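Local coordinates for intimin (Escherichia coli, PDB 1F00), which probably mediates intimate attachment of the bacterium to host cells by binding the translocated receptor Tir through its C-terminal lectin-like domain, at residues L120-V125 against Q154-E159; K47-T52 against A61-T66; I3-A8 against T24-K29. All blocks are in the same frame, centred on the assembly; numbering follows the deposited sequence.

Interaction 1 of 3, residues L120-V125 against Q154-E159; sequences LQYGQV and QVTLKE
Val125 and Val155 form the tight end of this contact, an antiparallel hydrogen-bonded pair in which Val155 N reaches Val125 O at 2.7 Å and Val125 N reaches Val155 O at 3.0 Å. Their side chains lie side by side and point the same way, with Val125 CG2 against Val155 CB at 3.9 Å. Val125 and Leu157 also touch Trp224 of helix 214-224, and Val155 rests on Ala146 and Val148 of the next strand, burying this apolar face. Farther along, Leu157 N bonds to Gly123 O at 3.1 Å. Leu157 O in turn receives Tyr122 N at 2.7 Å, in a bent bond with an N-H...O angle of 139°. Tyr122 occupies the third position of a type II turn from Leu120 to Gly123, with a positive phi of 73°.

The other face is looser and more polar. Gln124 runs out extended beside Thr156, and its NE2 donates to Thr156 OG1 at 3.2 Å, close to the plane of the amide; Gln124 OE1 takes a weak hydrogen bond from Glu231 N. The Tyr122 ring has the CG of its neighbour Gln121 over the centre of one face, while Lys158 CG comes to its edge, 3.9 Å from Tyr122 CE2. Beyond that methylene Lys158 bends away, and its NZ hydrogen-bonds to Pro143 O. A water joins Tyr122 OH to the carboxylate of Glu159, donating to OE2 at 2.7 Å. Tyr122 also meets the ring of Tyr232, and Gln121 O bonds to Tyr233 OH. The backbone bonds thus set the strand register and the valines pack beneath them, whereas single polar links and aliphatic-to-ring contacts hold the outer face, consistent with a seam where the Ig-like domain meets the lectin-like one.

Interaction 2 of 3, residues K47-T52 against A61-T66; sequences KLSNST and AKVTLT
Ser49 grips Thr64 through two hydrogen bonds. Its N donates to Thr64 O at 2.8 Å, and its OG accepts from Thr64 N at 3.0 Å. The second bond is almost straight, 174° at the hydrogen. Ser49 OG lies between its own backbone N and carbonyl carbon (chi1 55°), which brings the hydroxyl oxygen up to the N-H of Thr64. A side-chain oxygen thereby receives the N-H that a continuing strand would offer to a carbonyl, and the pairing ends here as the backbone of Ser49 turns off with a psi of -48°. Thr64 OG1 also packs against the CB of Ser49.

Next along, Lys47 and Thr66 form an antiparallel hydrogen-bonded pair: Lys47 N meets Thr66 O at 2.7 Å, and Thr66 N meets Lys47 O at 3.1 Å. The CB of Lys47 lies near Thr66 OG1, and the rest of the lysine leads away from the strand.

Between these bonded pairs, Leu48 faces Leu65 on the apolar side. Its CD2 branch does the touching, 4.3 Å from Leu65 CB and 4.4 Å from Val63 CG2. Leu48 also meets Phe41 and Thr43 of strand 38-43, and Val63 shares Phe41. At the far end Val63 CG1 approaches Asn50 O at 3.8 Å, a carbonyl buried here without a hydrogen-bonding partner. Strand 47-48 is thus a short edge strand of one sheet, from which the chain crosses to strand 52-54 of the other, as in the beta-sandwich of an immunoglobulin-like domain.

Interaction 3 of 3, residues I3-A8 against T24-K29; sequences ITEIKA and TVKVMK
Ile3 and Val27 begin an antiparallel strand pair in the immunoglobulin-like sandwich, interrupted by a beta bulge: from Ile3 to Ile6 the first strand takes three steps, while from Val27 to Val25 the second takes two. Thr4 and Glu5 are the pair opposite Lys26, and Thr4, with a psi of -4°, carries the kink. Its N donates to Lys26 O at 2.9 Å. Lys26 N bonds to Glu5 O at 3.1 Å, tilted well out of the carbonyl plane. Past the bulge, Lys7 and Thr24 exchange two regular backbone bonds.

Ile6 points into the sandwich beside Val25. Its CB lies 4.0 Å from Val25 CG1. CG1 of Ile6, anti to the backbone N (chi1 -178°), comes nearer, 3.7 Å from the same Val25 methyl, and the terminal CD1 of Ile6 passes Val25 CG1 at 4.0 Å. One valine methyl therefore serves the length of the chain. Ile6 and Ile3 both touch Val86 of strand 86-87, and Val25 rests on Phe41, so this face turns toward the sandwich interior, with Val25 buried and the isoleucines nearer its rim.

On the outer face, the CB atoms of Glu5 and Lys26 pack together, and the two side chains point the same way. Thr4 meets Met28 at about a right angle, its CG2 near Met28 CB and its OG1 3.3 Å from Met28 CG.

From the N terminus the three contacts follow in series, none enclosing or crossing another. Interaction 3 closes first, joining strand 2-8 to strand 21-29 around the intervening residues. Interaction 2 then closes a short loop between 47-52 and 61-66. These two share a sheet: strand 21-29 also neighbours strand 60-66, with a probable hydrogen bond from Val25 N to Ala61 O at 2.9 Å, and their centres lie about 14 Å apart. Interaction 1 closes a longer loop in the following Ig-like domain, its nearest atoms about 32 Å from interaction 2, and joins strands 124-130 and 154-157 of that domain's sheet, close to the C-terminal lectin-like domain.

Interaction 1 of 3, residues L120-V125 against Q154-E159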
ATOM      1  N   LEU A 120     -14.123 -10.668  -5.061  1.00 14.93           N
ATOM      2  CA  LEU A 120     -14.901 -11.524  -4.187  1.00 15.45           C
ATOM      3  C   LEU A 120     -15.041 -10.559  -3.005  1.00 13.50           C
ATOM      4  O   LEU A 120     -14.034 -10.027  -2.530  1.00 13.19           O
ATOM      5  CB  LEU A 120     -14.078 -12.742  -3.761  1.00 15.38           C
ATOM      6  CG  LEU A 120     -14.667 -13.614  -2.650  1.00 17.87           C
ATOM      7  CD1 LEU A 120     -16.006 -14.191  -3.098  1.00 15.16           C
ATOM      8  CD2 LEU A 120     -13.687 -14.739  -2.316  1.00 17.24           C
ATOM      9  N   GLN A 121     -16.254 -10.294  -2.538  1.00 12.99           N
ATOM     10  CA  GLN A 121     -16.382  -9.371  -1.410  1.00 14.16           C
ATOM     11  C   GLN A 121     -15.608  -9.890  -0.205  1.00 15.02           C
ATOM     12  O   GLN A 121     -15.712 -11.065   0.153  1.00 13.84           O
ATOM     13  CB  GLN A 121     -17.845  -9.155  -1.010  1.00 14.55           C
ATOM     14  CG  GLN A 121     -17.993  -7.979  -0.045  1.00 15.87           C
ATOM     15  CD  GLN A 121     -19.427  -7.712   0.397  1.00 16.42           C
ATOM     16  OE1 GLN A 121     -19.815  -6.564   0.585  1.00 18.18           O
ATOM     17  NE2 GLN A 121     -20.206  -8.768   0.579  1.00 15.06           N
ATOM     18  N   TYR A 122     -14.832  -9.005   0.411  1.00 13.01           N
ATOM     19  CA  TYR A 122     -14.022  -9.341   1.574  1.00 14.83           C
ATOM     20  C   TYR A 122     -12.817 -10.193   1.203  1.00 16.23           C
ATOM     21  O   TYR A 122     -12.201 -10.826   2.056  1.00 16.71           O
ATOM     22  CB  TYR A 122     -14.885 -10.024   2.643  1.00 16.70           C
ATOM     23  CG  TYR A 122     -16.024  -9.127   3.085  1.00 17.83           C
ATOM     24  CD1 TYR A 122     -17.327  -9.611   3.185  1.00 17.69           C
ATOM     25  CD2 TYR A 122     -15.804  -7.771   3.337  1.00 19.05           C
ATOM     26  CE1 TYR A 122     -18.388  -8.762   3.515  1.00 20.83           C
ATOM     27  CE2 TYR A 122     -16.852  -6.915   3.668  1.00 20.59           C
ATOM     28  CZ  TYR A 122     -18.141  -7.415   3.753  1.00 21.74           C
ATOM     29  OH  TYR A 122     -19.178  -6.571   4.072  1.00 21.32           O
ATOM     30  N   GLY A 123     -12.495 -10.209  -0.087  1.00 18.29           N
ATOM     31  CA  GLY A 123     -11.315 -10.918  -0.536  1.00 16.37           C
ATOM     32  C   GLY A 123     -10.180 -10.079   0.027  1.00 17.30           C
ATOM     33  O   GLY A 123     -10.382  -8.893   0.318  1.00 14.68           O
ATOM     34  N   GLN A 124      -8.999 -10.664   0.192  1.00 16.54           N
ATOM     35  CA  GLN A 124      -7.879  -9.924   0.757  1.00 16.89           C
ATOM     36  C   GLN A 124      -6.586 -10.015  -0.052  1.00 18.52           C
ATOM     37  O   GLN A 124      -6.260 -11.062  -0.608  1.00 17.42           O
ATOM     38  CB  GLN A 124      -7.630 -10.409   2.187  1.00 18.67           C
ATOM     39  CG  GLN A 124      -8.816 -10.179   3.109  1.00 18.64           C
ATOM     40  CD  GLN A 124      -8.673 -10.894   4.433  1.00 22.96           C
ATOM     41  OE1 GLN A 124      -8.565 -12.122   4.479  1.00 22.93           O
ATOM     42  NE2 GLN A 124      -8.677 -10.133   5.519  1.00 22.20           N
ATOM     43  N   VAL A 125      -5.860  -8.902  -0.117  1.00 17.83           N
ATOM     44  CA  VAL A 125      -4.592  -8.855  -0.834  1.00 16.53           C
ATOM     45  C   VAL A 125      -3.533  -8.196   0.045  1.00 16.93           C
ATOM     46  O   VAL A 125      -3.856  -7.403   0.934  1.00 17.68           O
ATOM     47  CB  VAL A 125      -4.706  -8.063  -2.161  1.00 15.36           C
ATOM     48  CG1 VAL A 125      -5.782  -8.677  -3.037  1.00 13.99           C
ATOM     49  CG2 VAL A 125      -5.011  -6.587  -1.883  1.00 16.03           C
ATOM     50  N   GLN A 154      -2.167  -5.429   4.749  1.00 15.10           N
ATOM     51  CA  GLN A 154      -3.139  -6.319   4.135  1.00 15.52           C
ATOM     52  C   GLN A 154      -4.440  -5.558   3.924  1.00 14.88           C
ATOM     53  O   GLN A 154      -4.987  -4.955   4.853  1.00 15.32           O
ATOM     54  CB  GLN A 154      -3.383  -7.548   5.012  1.00 16.43           C
ATOM     55  CG  GLN A 154      -4.359  -8.542   4.408  1.00 15.56           C
ATOM     56  CD  GLN A 154      -4.321  -9.879   5.118  1.00 19.59           C
ATOM     57  OE1 GLN A 154      -3.420 -10.699   4.887  1.00 19.53           O
ATOM     58  NE2 GLN A 154      -5.285 -10.101   6.002  1.00 14.45           N
ATOM     59  N   VAL A 155      -4.927  -5.583   2.690  1.00 14.10           N
ATOM     60  CA  VAL A 155      -6.156  -4.886   2.333  1.00 15.10           C
ATOM     61  C   VAL A 155      -7.341  -5.830   2.173  1.00 14.99           C
ATOM     62  O   VAL A 155      -7.200  -6.933   1.657  1.00 15.49           O
ATOM     63  CB  VAL A 155      -5.985  -4.116   1.004  1.00 14.59           C
ATOM     64  CG1 VAL A 155      -7.326  -3.483   0.591  1.00 13.96           C
ATOM     65  CG2 VAL A 155      -4.905  -3.046   1.155  1.00 13.42           C
ATOM     66  N   THR A 156      -8.508  -5.384   2.626  1.00 15.78           N
ATOM     67  CA  THR A 156      -9.727  -6.163   2.487  1.00 16.69           C
ATOM     68  C   THR A 156     -10.675  -5.348   1.613  1.00 15.23           C
ATOM     69  O   THR A 156     -11.028  -4.225   1.954  1.00 13.81           O
ATOM     70  CB  THR A 156     -10.395  -6.433   3.849  1.00 16.65           C
ATOM     71  OG1 THR A 156      -9.501  -7.185   4.680  1.00 14.61           O
ATOM     72  CG2 THR A 156     -11.687  -7.215   3.664  1.00 17.96           C
ATOM     73  N   LEU A 157     -11.066  -5.913   0.477  1.00 15.93           N
ATOM     74  CA  LEU A 157     -11.973  -5.236  -0.447  1.00 15.11           C
ATOM     75  C   LEU A 157     -13.411  -5.395   0.044  1.00 16.52           C
ATOM     76  O   LEU A 157     -13.857  -6.508   0.315  1.00 15.83           O
ATOM     77  CB  LEU A 157     -11.805  -5.830  -1.845  1.00 13.75           C
ATOM     78  CG  LEU A 157     -10.368  -5.722  -2.369  1.00 16.78           C
ATOM     79  CD1 LEU A 157     -10.260  -6.411  -3.709  1.00 17.05           C
ATOM     80  CD2 LEU A 157      -9.963  -4.251  -2.490  1.00 16.34           C
ATOM     81  N   LYS A 158     -14.144  -4.290   0.140  1.00 15.74           N
ATOM     82  CA  LYS A 158     -15.507  -4.345   0.660  1.00 15.91           C
ATOM     83  C   LYS A 158     -16.644  -3.934  -0.274  1.00 16.62           C
ATOM     84  O   LYS A 158     -17.634  -4.658  -0.399  1.00 15.85           O
ATOM     85  CB  LYS A 158     -15.569  -3.518   1.941  1.00 18.45           C
ATOM     86  CG  LYS A 158     -14.481  -3.907   2.925  1.00 20.00           C
ATOM     87  CD  LYS A 158     -14.217  -2.832   3.955  1.00 19.48           C
ATOM     88  CE  LYS A 158     -15.205  -2.859   5.094  1.00 23.53           C
ATOM     89  NZ  LYS A 158     -14.817  -1.849   6.136  1.00 23.00           N
ATOM     90  N   GLU A 159     -16.520  -2.779  -0.925  1.00 16.90           N
ATOM     91  CA  GLU A 159     -17.579  -2.313  -1.820  1.00 15.78           C
ATOM     92  C   GLU A 159     -17.026  -1.718  -3.112  1.00 17.22           C
ATOM     93  O   GLU A 159     -15.893  -1.234  -3.156  1.00 18.20           O
ATOM     94  CB  GLU A 159     -18.436  -1.257  -1.114  1.00 14.71           C
ATOM     95  CG  GLU A 159     -19.114  -1.714   0.181  1.00 17.66           C
ATOM     96  CD  GLU A 159     -20.258  -2.696  -0.046  1.00 16.88           C
ATOM     97  OE1 GLU A 159     -20.740  -2.817  -1.194  1.00 19.21           O
ATOM     98  OE2 GLU A 159     -20.690  -3.336   0.935  1.00 19.57           O
TER
HETATM   99  O   HOH W   1     -19.212  -3.790   3.176  1.00 19.12           O

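Interaction 2 of 3, residues K47-T52 against A61-T66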
ATOM      1  N   LYS A  47      26.633  14.425  -1.452  1.00 28.70           N
ATOM      2  CA  LYS A  47      27.225  15.521  -2.215  1.00 29.51           C
ATOM      3  C   LYS A  47      26.948  16.877  -1.577  1.00 27.22           C
ATOM      4  O   LYS A  47      25.796  17.250  -1.363  1.00 27.65           O
ATOM      5  CB  LYS A  47      26.669  15.544  -3.642  1.00 32.56           C
ATOM      6  CG  LYS A  47      27.385  14.652  -4.640  1.00 38.02           C
ATOM      7  CD  LYS A  47      26.891  14.956  -6.056  1.00 40.19           C
ATOM      8  CE  LYS A  47      27.708  14.230  -7.114  1.00 42.57           C
ATOM      9  NZ  LYS A  47      27.618  12.749  -6.974  1.00 46.77           N
ATOM     10  N   LEU A  48      28.008  17.621  -1.291  1.00 26.13           N
ATOM     11  CA  LEU A  48      27.874  18.943  -0.698  1.00 27.00           C
ATOM     12  C   LEU A  48      27.754  19.995  -1.797  1.00 28.02           C
ATOM     13  O   LEU A  48      28.446  19.920  -2.814  1.00 27.75           O
ATOM     14  CB  LEU A  48      29.095  19.255   0.171  1.00 27.25           C
ATOM     15  CG  LEU A  48      29.225  18.485   1.486  1.00 27.11           C
ATOM     16  CD1 LEU A  48      30.647  18.590   2.013  1.00 23.82           C
ATOM     17  CD2 LEU A  48      28.227  19.046   2.493  1.00 25.86           C
ATOM     18  N   SER A  49      26.872  20.968  -1.592  1.00 28.91           N
ATOM     19  CA  SER A  49      26.682  22.035  -2.568  1.00 30.23           C
ATOM     20  C   SER A  49      28.030  22.674  -2.894  1.00 32.20           C
ATOM     21  O   SER A  49      28.376  22.868  -4.063  1.00 32.51           O
ATOM     22  CB  SER A  49      25.722  23.091  -2.014  1.00 29.94           C
ATOM     23  OG  SER A  49      26.169  23.592  -0.765  1.00 30.23           O
ATOM     24  N   ASN A  50      28.790  22.989  -1.849  1.00 32.28           N
ATOM     25  CA  ASN A  50      30.112  23.597  -1.992  1.00 34.55           C
ATOM     26  C   ASN A  50      31.010  23.116  -0.856  1.00 33.95           C
ATOM     27  O   ASN A  50      30.535  22.884   0.254  1.00 32.49           O
ATOM     28  CB  ASN A  50      30.007  25.125  -1.953  1.00 35.56           C
ATOM     29  CG  ASN A  50      29.387  25.701  -3.213  1.00 39.00           C
ATOM     30  OD1 ASN A  50      29.923  25.537  -4.312  1.00 40.93           O
ATOM     31  ND2 ASN A  50      28.256  26.380  -3.060  1.00 39.77           N
ATOM     32  N   SER A  51      32.300  22.960  -1.132  1.00 34.58           N
ATOM     33  CA  SER A  51      33.234  22.505  -0.107  1.00 35.08           C
ATOM     34  C   SER A  51      33.699  23.668   0.769  1.00 35.54           C
ATOM     35  O   SER A  51      34.175  23.464   1.884  1.00 34.66           O
ATOM     36  CB  SER A  51      34.443  21.827  -0.753  1.00 35.15           C
ATOM     37  OG  SER A  51      35.163  22.740  -1.559  1.00 36.25           O
ATOM     38  N   THR A  52      33.565  24.888   0.259  1.00 35.93           N
ATOM     39  CA  THR A  52      33.973  26.069   1.014  1.00 35.82           C
ATOM     40  C   THR A  52      32.900  27.141   0.960  1.00 36.36           C
ATOM     41  O   THR A  52      32.176  27.260  -0.027  1.00 37.35           O
ATOM     42  CB  THR A  52      35.288  26.659   0.473  1.00 35.32           C
ATOM     43  OG1 THR A  52      35.110  27.054  -0.892  1.00 35.78           O
ATOM     44  CG2 THR A  52      36.403  25.634   0.564  1.00 34.45           C
ATOM     45  N   ALA A  61      27.458  30.685   7.989  1.00 30.25           N
ATOM     46  CA  ALA A  61      27.881  30.062   6.737  1.00 30.30           C
ATOM     47  C   ALA A  61      26.946  28.876   6.526  1.00 30.93           C
ATOM     48  O   ALA A  61      26.591  28.179   7.479  1.00 29.60           O
ATOM     49  CB  ALA A  61      29.319  29.588   6.837  1.00 30.51           C
ATOM     50  N   LYS A  62      26.557  28.633   5.281  1.00 30.99           N
ATOM     51  CA  LYS A  62      25.618  27.557   4.996  1.00 31.87           C
ATOM     52  C   LYS A  62      25.938  26.739   3.749  1.00 30.61           C
ATOM     53  O   LYS A  62      26.471  27.259   2.774  1.00 30.86           O
ATOM     54  CB  LYS A  62      24.221  28.167   4.877  1.00 34.91           C
ATOM     55  CG  LYS A  62      23.163  27.292   4.246  1.00 38.94           C
ATOM     56  CD  LYS A  62      21.873  28.081   4.022  1.00 42.85           C
ATOM     57  CE  LYS A  62      21.167  28.429   5.333  1.00 45.59           C
ATOM     58  NZ  LYS A  62      21.973  29.291   6.244  1.00 47.03           N
ATOM     59  N   VAL A  63      25.608  25.451   3.803  1.00 29.77           N
ATOM     60  CA  VAL A  63      25.814  24.528   2.687  1.00 28.57           C
ATOM     61  C   VAL A  63      24.734  23.446   2.746  1.00 28.24           C
ATOM     62  O   VAL A  63      24.137  23.221   3.798  1.00 27.42           O
ATOM     63  CB  VAL A  63      27.196  23.849   2.752  1.00 28.86           C
ATOM     64  CG1 VAL A  63      28.297  24.893   2.642  1.00 30.58           C
ATOM     65  CG2 VAL A  63      27.327  23.059   4.047  1.00 28.85           C
ATOM     66  N   THR A  64      24.480  22.786   1.618  1.00 26.40           N
ATOM     67  CA  THR A  64      23.466  21.737   1.566  1.00 26.20           C
ATOM     68  C   THR A  64      24.063  20.386   1.193  1.00 25.45           C
ATOM     69  O   THR A  64      25.091  20.313   0.518  1.00 25.78           O
ATOM     70  CB  THR A  64      22.355  22.079   0.553  1.00 27.18           C
ATOM     71  OG1 THR A  64      22.932  22.287  -0.739  1.00 25.89           O
ATOM     72  CG2 THR A  64      21.610  23.331   0.983  1.00 27.25           C
ATOM     73  N   LEU A  65      23.403  19.319   1.635  1.00 25.41           N
ATOM     74  CA  LEU A  65      23.856  17.955   1.378  1.00 24.16           C
ATOM     75  C   LEU A  65      22.731  17.117   0.765  1.00 24.29           C
ATOM     76  O   LEU A  65      21.585  17.188   1.207  1.00 24.25           O
ATOM     77  CB  LEU A  65      24.300  17.302   2.697  1.00 25.75           C
ATOM     78  CG  LEU A  65      25.102  15.992   2.756  1.00 25.25           C
ATOM     79  CD1 LEU A  65      25.002  15.430   4.165  1.00 23.67           C
ATOM     80  CD2 LEU A  65      24.579  14.964   1.780  1.00 30.21           C
ATOM     81  N   THR A  66      23.072  16.326  -0.247  1.00 23.82           N
ATOM     82  CA  THR A  66      22.115  15.438  -0.904  1.00 24.38           C
ATOM     83  C   THR A  66      22.812  14.090  -1.063  1.00 24.48           C
ATOM     84  O   THR A  66      24.025  13.994  -0.864  1.00 24.92           O
ATOM     85  CB  THR A  66      21.717  15.953  -2.297  1.00 24.77           C
ATOM     86  OG1 THR A  66      22.871  15.980  -3.144  1.00 25.07           O
ATOM     87  CG2 THR A  66      21.139  17.355  -2.198  1.00 24.28           C
TER

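Interaction 3 of 3, residues I3-A8 against T24-K29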
ATOM      1  N   ILE A   3      34.071  27.965  15.474  1.00 24.89           N
ATOM      2  CA  ILE A   3      32.694  27.589  15.180  1.00 23.34           C
ATOM      3  C   ILE A   3      32.023  27.298  16.518  1.00 23.51           C
ATOM      4  O   ILE A   3      32.447  26.408  17.251  1.00 22.64           O
ATOM      5  CB  ILE A   3      32.643  26.338  14.273  1.00 23.52           C
ATOM      6  CG1 ILE A   3      33.158  26.693  12.877  1.00 24.67           C
ATOM      7  CG2 ILE A   3      31.223  25.796  14.188  1.00 23.01           C
ATOM      8  CD1 ILE A   3      33.369  25.490  11.975  1.00 25.27           C
ATOM      9  N   THR A   4      30.986  28.063  16.836  1.00 21.45           N
ATOM     10  CA  THR A   4      30.281  27.893  18.101  1.00 24.48           C
ATOM     11  C   THR A   4      28.892  27.292  17.925  1.00 24.07           C
ATOM     12  O   THR A   4      28.190  27.026  18.901  1.00 23.01           O
ATOM     13  CB  THR A   4      30.147  29.233  18.826  1.00 23.31           C
ATOM     14  OG1 THR A   4      29.410  30.145  18.003  1.00 25.99           O
ATOM     15  CG2 THR A   4      31.526  29.813  19.117  1.00 24.93           C
ATOM     16  N   GLU A   5      28.501  27.084  16.673  1.00 24.64           N
ATOM     17  CA  GLU A   5      27.201  26.505  16.355  1.00 26.98           C
ATOM     18  C   GLU A   5      27.337  25.730  15.055  1.00 26.35           C
ATOM     19  O   GLU A   5      28.002  26.181  14.119  1.00 26.98           O
ATOM     20  CB  GLU A   5      26.142  27.606  16.167  1.00 27.68           C
ATOM     21  CG  GLU A   5      25.885  28.486  17.386  1.00 31.15           C
ATOM     22  CD  GLU A   5      24.846  27.912  18.342  1.00 34.70           C
ATOM     23  OE1 GLU A   5      24.704  28.461  19.458  1.00 37.53           O
ATOM     24  OE2 GLU A   5      24.165  26.924  17.985  1.00 35.69           O
ATOM     25  N   ILE A   6      26.720  24.556  15.002  1.00 24.60           N
ATOM     26  CA  ILE A   6      26.737  23.739  13.798  1.00 25.02           C
ATOM     27  C   ILE A   6      25.441  22.939  13.838  1.00 25.08           C
ATOM     28  O   ILE A   6      25.318  21.953  14.566  1.00 23.97           O
ATOM     29  CB  ILE A   6      27.990  22.823  13.745  1.00 25.98           C
ATOM     30  CG1 ILE A   6      27.993  22.027  12.440  1.00 26.40           C
ATOM     31  CG2 ILE A   6      28.042  21.914  14.963  1.00 27.19           C
ATOM     32  CD1 ILE A   6      29.344  21.410  12.105  1.00 29.93           C
ATOM     33  N   LYS A   7      24.461  23.405  13.067  1.00 25.36           N
ATOM     34  CA  LYS A   7      23.138  22.797  13.035  1.00 23.63           C
ATOM     35  C   LYS A   7      22.723  22.256  11.674  1.00 23.18           C
ATOM     36  O   LYS A   7      23.264  22.646  10.649  1.00 21.34           O
ATOM     37  CB  LYS A   7      22.088  23.827  13.461  1.00 25.40           C
ATOM     38  CG  LYS A   7      22.363  24.551  14.766  1.00 29.63           C
ATOM     39  CD  LYS A   7      21.298  25.614  15.002  1.00 33.00           C
ATOM     40  CE  LYS A   7      21.497  26.333  16.323  1.00 36.09           C
ATOM     41  NZ  LYS A   7      20.492  27.420  16.511  1.00 37.56           N
ATOM     42  N   ALA A   8      21.744  21.356  11.693  1.00 23.16           N
ATOM     43  CA  ALA A   8      21.177  20.770  10.483  1.00 23.83           C
ATOM     44  C   ALA A   8      19.678  21.032  10.604  1.00 23.94           C
ATOM     45  O   ALA A   8      19.097  20.796  11.664  1.00 23.05           O
ATOM     46  CB  ALA A   8      21.454  19.278  10.436  1.00 23.40           C
ATOM     47  N   THR A  24      24.064  24.829   8.974  1.00 25.62           N
ATOM     48  CA  THR A  24      24.378  26.216   9.252  1.00 26.49           C
ATOM     49  C   THR A  24      25.378  26.304  10.398  1.00 27.12           C
ATOM     50  O   THR A  24      25.145  25.765  11.478  1.00 28.54           O
ATOM     51  CB  THR A  24      23.106  27.015   9.616  1.00 26.42           C
ATOM     52  OG1 THR A  24      22.141  26.895   8.560  1.00 24.91           O
ATOM     53  CG2 THR A  24      23.447  28.489   9.812  1.00 28.64           C
ATOM     54  N   VAL A  25      26.507  26.959  10.145  1.00 27.73           N
ATOM     55  CA  VAL A  25      27.523  27.131  11.176  1.00 28.29           C
ATOM     56  C   VAL A  25      27.658  28.608  11.505  1.00 28.45           C
ATOM     57  O   VAL A  25      27.307  29.474  10.701  1.00 27.30           O
ATOM     58  CB  VAL A  25      28.911  26.606  10.730  1.00 28.88           C
ATOM     59  CG1 VAL A  25      28.873  25.102  10.556  1.00 29.01           C
ATOM     60  CG2 VAL A  25      29.340  27.285   9.440  1.00 29.97           C
ATOM     61  N   LYS A  26      28.153  28.893  12.701  1.00 28.99           N
ATOM     62  CA  LYS A  26      28.355  30.270  13.121  1.00 27.62           C
ATOM     63  C   LYS A  26      29.778  30.367  13.645  1.00 28.79           C
ATOM     64  O   LYS A  26      30.207  29.541  14.452  1.00 27.25           O
ATOM     65  CB  LYS A  26      27.356  30.648  14.217  1.00 28.60           C
ATOM     66  CG  LYS A  26      27.458  32.096  14.666  1.00 29.84           C
ATOM     67  CD  LYS A  26      26.388  32.447  15.683  1.00 29.50           C
ATOM     68  CE  LYS A  26      26.459  33.923  16.053  1.00 31.18           C
ATOM     69  NZ  LYS A  26      25.398  34.325  17.016  1.00 32.49           N
ATOM     70  N   VAL A  27      30.519  31.353  13.150  1.00 29.14           N
ATOM     71  CA  VAL A  27      31.896  31.563  13.577  1.00 29.06           C
ATOM     72  C   VAL A  27      31.921  32.781  14.488  1.00 29.96           C
ATOM     73  O   VAL A  27      31.396  33.840  14.141  1.00 29.62           O
ATOM     74  CB  VAL A  27      32.826  31.792  12.371  1.00 29.62           C
ATOM     75  CG1 VAL A  27      34.240  32.073  12.845  1.00 29.43           C
ATOM     76  CG2 VAL A  27      32.809  30.568  11.471  1.00 26.57           C
ATOM     77  N   MET A  28      32.526  32.624  15.657  1.00 29.50           N
ATOM     78  CA  MET A  28      32.588  33.708  16.623  1.00 30.46           C
ATOM     79  C   MET A  28      33.972  33.932  17.207  1.00 29.90           C
ATOM     80  O   MET A  28      34.849  33.068  17.145  1.00 28.07           O
ATOM     81  CB  MET A  28      31.622  33.432  17.778  1.00 32.98           C
ATOM     82  CG  MET A  28      30.163  33.333  17.383  1.00 35.84           C
ATOM     83  SD  MET A  28      29.459  34.943  17.027  1.00 41.37           S
ATOM     84  CE  MET A  28      28.937  35.453  18.674  1.00 38.30           C
ATOM     85  N   LYS A  29      34.140  35.120  17.770  1.00 30.74           N
ATOM     86  CA  LYS A  29      35.364  35.518  18.438  1.00 31.78           C
ATOM     87  C   LYS A  29      34.823  36.193  19.685  1.00 32.23           C
ATOM     88  O   LYS A  29      34.673  37.415  19.734  1.00 32.59           O
ATOM     89  CB  LYS A  29      36.155  36.516  17.598  1.00 33.36           C
ATOM     90  CG  LYS A  29      37.512  36.845  18.195  1.00 37.24           C
ATOM     91  CD  LYS A  29      38.264  37.864  17.358  1.00 39.51           C
ATOM     92  CE  LYS A  29      39.623  38.165  17.967  1.00 41.17           C
ATOM     93  NZ  LYS A  29      39.485  38.621  19.377  1.00 43.11           N
TER